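PDB 5J5U: RagB/SusD domain protein, which binds chitin and, as a SusD homolog encoded in a polysaccharide utilization locus, probably captures chitin chains at the cell surface for uptake. Local coordinates for residues Gln47-Lys61 / Glu300-Val312. Numbering follows the deposited sequence.
Sequences QHYSGSWAVTEYGSK and EGVRPGVFRWEVV
V302 meets S50 through its CB, 3.7 Å from S50 O. At R303 the carbonyl O takes two donors from opposite faces of its plane: V306 N, closing the type II turn R303-V306, and S50 OG at 3.2 Å. P304 lays CB and CG against the amide end of Q47, whose NE2 is hydrogen-bonded to L431 O. G305 N donates to S60 OG over 2.9 Å, a bent bond, with an N-H...O angle of 131°. The turn thus joins the long loop between strands 280-281 and 320-321 to helix 53-60, in a SusD-like, largely helical fold. F307 receives T56 CG2 over one face, a CH-pi contact 25° off the ring normal; CG2 gets there because it lies anti to the backbone N. W309 CZ2 lies over the opposite face, and W53 runs alongside, nearly parallel (18°) but slid apart. T56 OG1 accepts from G51 N and donates to S52 O, so an alanine here would probably leave G51 N without its acceptor and one F307 face less covered. R308 N donates to G51 O at 2.8 Å, and W309 CH2 reaches W53 CB.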
loop_
_atom_site.group_PDB
_atom_site.type_symbol
_atom_site.label_atom_id
_atom_site.label_comp_id
_atom_site.label_asym_id
_atom_site.label_seq_id
_atom_site.Cartn_x
_atom_site.Cartn_y
_atom_site.Cartn_z
ATOM N N GLN A 47 -8.567 4.418 -7.868
ATOM C CA GLN A 47 -8.596 5.691 -8.562
ATOM C C GLN A 47 -7.538 6.666 -8.037
ATOM O O GLN A 47 -7.782 7.868 -7.880
ATOM C CB GLN A 47 -9.998 6.285 -8.481
ATOM C CG GLN A 47 -11.056 5.346 -9.039
ATOM C CD GLN A 47 -12.465 5.985 -9.176
ATOM O OE1 GLN A 47 -12.807 6.948 -8.476
ATOM N NE2 GLN A 47 -13.282 5.428 -10.073
ATOM N N HIS A 48 -6.356 6.126 -7.758
ATOM C CA HIS A 48 -5.176 6.934 -7.590
ATOM C C HIS A 48 -4.765 7.528 -8.958
ATOM O O HIS A 48 -4.333 8.684 -9.037
ATOM C CB HIS A 48 -4.031 6.097 -7.019
ATOM C CG HIS A 48 -4.011 6.038 -5.524
ATOM N ND1 HIS A 48 -3.176 5.189 -4.827
ATOM C CD2 HIS A 48 -4.728 6.705 -4.594
ATOM C CE1 HIS A 48 -3.374 5.350 -3.528
ATOM N NE2 HIS A 48 -4.316 6.259 -3.363
ATOM N N TYR A 49 -4.894 6.743 -10.033
ATOM C CA TYR A 49 -4.428 7.193 -11.360
ATOM C C TYR A 49 -5.413 6.986 -12.514
ATOM O O TYR A 49 -6.255 6.062 -12.484
ATOM C CB TYR A 49 -3.136 6.458 -11.742
ATOM C CG TYR A 49 -2.111 6.311 -10.639
ATOM C CD1 TYR A 49 -1.259 7.358 -10.309
ATOM C CD2 TYR A 49 -1.970 5.117 -9.961
ATOM C CE1 TYR A 49 -0.309 7.229 -9.333
ATOM C CE2 TYR A 49 -0.994 4.965 -8.964
ATOM C CZ TYR A 49 -0.168 6.031 -8.656
ATOM O OH TYR A 49 0.787 5.902 -7.662
ATOM N N SER A 50 -5.274 7.802 -13.561
ATOM C CA SER A 50 -5.951 7.519 -14.833
ATOM C C SER A 50 -5.242 8.178 -16.036
ATOM O O SER A 50 -4.509 9.143 -15.883
ATOM C CB SER A 50 -7.422 7.960 -14.750
ATOM O OG SER A 50 -8.196 7.340 -15.765
ATOM N N GLY A 51 -5.451 7.669 -17.242
ATOM C CA GLY A 51 -4.878 8.332 -18.397
ATOM C C GLY A 51 -4.042 7.503 -19.341
ATOM O O GLY A 51 -4.168 7.646 -20.557
ATOM N N SER A 52 -3.158 6.675 -18.793
ATOM C CA SER A 52 -2.325 5.805 -19.616
ATOM C C SER A 52 -3.135 4.617 -20.156
ATOM O O SER A 52 -4.176 4.272 -19.604
ATOM C CB SER A 52 -1.123 5.287 -18.829
ATOM O OG SER A 52 -1.455 4.150 -18.044
ATOM N N TRP A 53 -2.656 4.000 -21.227
ATOM C CA TRP A 53 -3.321 2.838 -21.805
ATOM C C TRP A 53 -3.480 1.697 -20.799
ATOM O O TRP A 53 -4.586 1.247 -20.537
ATOM C CB TRP A 53 -2.551 2.335 -23.037
ATOM C CG TRP A 53 -2.993 0.988 -23.515
ATOM C CD1 TRP A 53 -2.299 -0.187 -23.407
ATOM C CD2 TRP A 53 -4.240 0.660 -24.154
ATOM N NE1 TRP A 53 -3.028 -1.218 -23.959
ATOM C CE2 TRP A 53 -4.220 -0.724 -24.426
ATOM C CE3 TRP A 53 -5.364 1.404 -24.532
ATOM C CZ2 TRP A 53 -5.278 -1.379 -25.046
ATOM C CZ3 TRP A 53 -6.418 0.752 -25.150
ATOM C CH2 TRP A 53 -6.365 -0.626 -25.405
ATOM N N ALA A 54 -2.380 1.252 -20.208
ATOM C CA ALA A 54 -2.429 0.080 -19.331
ATOM C C ALA A 54 -3.330 0.295 -18.088
ATOM O O ALA A 54 -4.216 -0.530 -17.764
ATOM C CB ALA A 54 -1.008 -0.295 -18.910
ATOM N N VAL A 55 -3.127 1.413 -17.409
ATOM C CA VAL A 55 -3.839 1.633 -16.154
ATOM C C VAL A 55 -5.341 1.834 -16.425
ATOM O O VAL A 55 -6.186 1.206 -15.786
ATOM C CB VAL A 55 -3.232 2.830 -15.372
ATOM C CG1 VAL A 55 -4.018 3.111 -14.142
ATOM C CG2 VAL A 55 -1.758 2.547 -14.988
ATOM N N THR A 56 -5.660 2.661 -17.413
ATOM C CA THR A 56 -7.046 2.988 -17.703
ATOM C C THR A 56 -7.799 1.808 -18.277
ATOM O O THR A 56 -8.922 1.495 -17.825
ATOM C CB THR A 56 -7.197 4.143 -18.718
ATOM O OG1 THR A 56 -6.338 5.222 -18.357
ATOM C CG2 THR A 56 -8.660 4.618 -18.767
ATOM N N GLU A 57 -7.182 1.174 -19.276
ATOM C CA GLU A 57 -7.826 0.085 -19.998
ATOM C C GLU A 57 -8.079 -1.093 -19.084
ATOM O O GLU A 57 -9.178 -1.653 -19.125
ATOM C CB GLU A 57 -6.999 -0.347 -21.211
ATOM C CG GLU A 57 -7.540 -1.574 -21.968
ATOM C CD GLU A 57 -8.839 -1.302 -22.761
ATOM O OE1 GLU A 57 -9.445 -0.224 -22.620
ATOM O OE2 GLU A 57 -9.259 -2.179 -23.538
ATOM N N TYR A 58 -7.117 -1.428 -18.220
ATOM C CA TYR A 58 -7.292 -2.629 -17.396
ATOM C C TYR A 58 -7.644 -2.320 -15.933
ATOM O O TYR A 58 -8.570 -2.950 -15.393
ATOM C CB TYR A 58 -6.043 -3.517 -17.487
ATOM C CG TYR A 58 -5.740 -3.865 -18.931
ATOM C CD1 TYR A 58 -6.541 -4.766 -19.628
ATOM C CD2 TYR A 58 -4.703 -3.240 -19.625
ATOM C CE1 TYR A 58 -6.297 -5.070 -20.949
ATOM C CE2 TYR A 58 -4.451 -3.544 -20.967
ATOM C CZ TYR A 58 -5.258 -4.463 -21.619
ATOM O OH TYR A 58 -5.032 -4.778 -22.940
ATOM N N GLY A 59 -6.955 -1.361 -15.304
ATOM C CA GLY A 59 -7.224 -1.044 -13.908
ATOM C C GLY A 59 -8.434 -0.132 -13.654
ATOM O O GLY A 59 -9.235 -0.338 -12.763
ATOM N N SER A 60 -8.559 0.904 -14.454
ATOM C CA SER A 60 -9.597 1.884 -14.239
ATOM C C SER A 60 -10.979 1.342 -14.666
ATOM O O SER A 60 -11.944 1.442 -13.920
ATOM C CB SER A 60 -9.232 3.158 -15.004
ATOM O OG SER A 60 -9.881 4.267 -14.454
ATOM N N LYS A 61 -11.049 0.727 -15.848
ATOM C CA LYS A 61 -12.325 0.230 -16.382
ATOM C C LYS A 61 -12.668 -1.224 -15.985
ATOM O O LYS A 61 -13.799 -1.648 -16.188
ATOM C CB LYS A 61 -12.327 0.339 -17.908
ATOM C CG LYS A 61 -12.211 1.746 -18.417
ATOM C CD LYS A 61 -12.544 1.843 -19.905
ATOM C CE LYS A 61 -11.578 1.094 -20.781
ATOM N NZ LYS A 61 -11.834 1.357 -22.251
ATOM N N GLU A 300 -6.038 19.979 -12.656
ATOM C CA GLU A 300 -7.139 19.049 -12.876
ATOM C C GLU A 300 -6.593 17.658 -13.176
ATOM O O GLU A 300 -5.611 17.519 -13.905
ATOM C CB GLU A 300 -8.043 19.532 -14.019
ATOM C CG GLU A 300 -8.844 20.794 -13.694
ATOM C CD GLU A 300 -9.459 21.469 -14.927
ATOM O OE1 GLU A 300 -9.164 21.069 -16.077
ATOM O OE2 GLU A 300 -10.246 22.415 -14.735
ATOM N N GLY A 301 -7.218 16.632 -12.603
ATOM C CA GLY A 301 -6.818 15.264 -12.872
ATOM C C GLY A 301 -7.570 14.683 -14.061
ATOM O O GLY A 301 -8.415 15.349 -14.663
ATOM N N VAL A 302 -7.261 13.437 -14.399
ATOM C CA VAL A 302 -7.946 12.746 -15.486
ATOM C C VAL A 302 -9.044 11.888 -14.870
ATOM O O VAL A 302 -8.786 11.120 -13.942
ATOM C CB VAL A 302 -6.981 11.846 -16.329
ATOM C CG1 VAL A 302 -7.774 11.047 -17.382
ATOM C CG2 VAL A 302 -5.887 12.681 -17.004
ATOM N N ARG A 303 -10.262 12.022 -15.388
ATOM C CA ARG A 303 -11.388 11.229 -14.917
ATOM C C ARG A 303 -11.124 9.722 -15.091
ATOM O O ARG A 303 -10.700 9.277 -16.168
ATOM C CB ARG A 303 -12.666 11.629 -15.671
ATOM C CG ARG A 303 -13.936 10.850 -15.295
ATOM C CD ARG A 303 -14.711 11.536 -14.188
ATOM N NE ARG A 303 -15.894 10.780 -13.774
ATOM C CZ ARG A 303 -16.908 11.285 -13.064
ATOM N NH1 ARG A 303 -16.915 12.571 -12.699
ATOM N NH2 ARG A 303 -17.934 10.503 -12.738
ATOM N N PRO A 304 -11.376 8.940 -14.030
ATOM C CA PRO A 304 -11.260 7.475 -14.119
ATOM C C PRO A 304 -12.107 6.921 -15.265
ATOM O O PRO A 304 -13.237 7.344 -15.465
ATOM C CB PRO A 304 -11.779 6.991 -12.760
ATOM C CG PRO A 304 -11.554 8.169 -11.830
ATOM C CD PRO A 304 -11.791 9.391 -12.691
ATOM N N GLY A 305 -11.533 6.008 -16.039
ATOM C CA GLY A 305 -12.217 5.435 -17.181
ATOM C C GLY A 305 -11.921 6.199 -18.457
ATOM O O GLY A 305 -12.323 5.792 -19.539
ATOM N N VAL A 306 -11.179 7.292 -18.338
ATOM C CA VAL A 306 -10.898 8.148 -19.485
ATOM C C VAL A 306 -9.408 8.156 -19.782
ATOM O O VAL A 306 -8.606 8.381 -18.892
ATOM C CB VAL A 306 -11.410 9.608 -19.238
ATOM C CG1 VAL A 306 -10.984 10.547 -20.368
ATOM C CG2 VAL A 306 -12.927 9.617 -19.058
ATOM N N PHE A 307 -9.044 7.865 -21.025
ATOM C CA PHE A 307 -7.647 7.925 -21.468
ATOM C C PHE A 307 -7.180 9.394 -21.574
ATOM O O PHE A 307 -8.015 10.290 -21.731
ATOM C CB PHE A 307 -7.484 7.228 -22.823
ATOM C CG PHE A 307 -7.765 5.738 -22.807
ATOM C CD1 PHE A 307 -6.906 4.855 -22.146
ATOM C CD2 PHE A 307 -8.861 5.214 -23.495
ATOM C CE1 PHE A 307 -7.141 3.485 -22.150
ATOM C CE2 PHE A 307 -9.109 3.841 -23.509
ATOM C CZ PHE A 307 -8.246 2.979 -22.832
ATOM N N ARG A 308 -5.872 9.641 -21.481
ATOM C CA ARG A 308 -5.339 11.014 -21.525
ATOM C C ARG A 308 -5.594 11.705 -22.876
ATOM O O ARG A 308 -5.782 12.918 -22.922
ATOM C CB ARG A 308 -3.832 11.033 -21.197
ATOM C CG ARG A 308 -2.916 10.368 -22.243
ATOM C CD ARG A 308 -1.505 10.044 -21.693
ATOM N NE ARG A 308 -0.803 11.213 -21.155
ATOM C CZ ARG A 308 -0.006 12.011 -21.868
ATOM N NH1 ARG A 308 0.213 11.758 -23.149
ATOM N NH2 ARG A 308 0.577 13.063 -21.299
ATOM N N TRP A 309 -5.626 10.948 -23.969
ATOM C CA TRP A 309 -5.866 11.550 -25.276
ATOM C C TRP A 309 -7.356 11.844 -25.514
ATOM O O TRP A 309 -7.716 12.454 -26.523
ATOM C CB TRP A 309 -5.334 10.647 -26.387
ATOM C CG TRP A 309 -5.862 9.217 -26.322
ATOM C CD1 TRP A 309 -7.044 8.743 -26.845
ATOM C CD2 TRP A 309 -5.209 8.080 -25.722
ATOM N NE1 TRP A 309 -7.165 7.378 -26.597
ATOM C CE2 TRP A 309 -6.050 6.952 -25.920
ATOM C CE3 TRP A 309 -4.006 7.907 -25.036
ATOM C CZ2 TRP A 309 -5.719 5.675 -25.447
ATOM C CZ3 TRP A 309 -3.680 6.630 -24.572
ATOM C CH2 TRP A 309 -4.540 5.537 -24.781
ATOM N N GLU A 310 -8.205 11.448 -24.566
ATOM C CA GLU A 310 -9.641 11.708 -24.662
ATOM C C GLU A 310 -10.021 12.904 -23.806
ATOM O O GLU A 310 -11.163 13.330 -23.824
ATOM C CB GLU A 310 -10.463 10.489 -24.213
ATOM C CG GLU A 310 -10.271 9.225 -25.037
ATOM C CD GLU A 310 -11.036 8.037 -24.467
ATOM O OE1 GLU A 310 -11.170 7.937 -23.227
ATOM O OE2 GLU A 310 -11.526 7.214 -25.262
ATOM N N VAL A 311 -9.076 13.424 -23.030
ATOM C CA VAL A 311 -9.347 14.608 -22.223
ATOM C C VAL A 311 -9.783 15.781 -23.137
ATOM O O VAL A 311 -9.181 16.012 -24.186
ATOM C CB VAL A 311 -8.098 15.007 -21.375
ATOM C CG1 VAL A 311 -8.363 16.264 -20.554
ATOM C CG2 VAL A 311 -7.685 13.857 -20.449
ATOM N N VAL A 312 -10.848 16.494 -22.767
ATOM C CA VAL A 312 -11.256 17.650 -23.570
ATOM C C VAL A 312 -10.131 18.688 -23.506
ATOM O O VAL A 312 -9.797 19.193 -22.434
ATOM C CB VAL A 312 -12.598 18.267 -23.099
ATOM C CG1 VAL A 312 -12.912 19.552 -23.884
ATOM C CG2 VAL A 312 -13.724 17.257 -23.231
#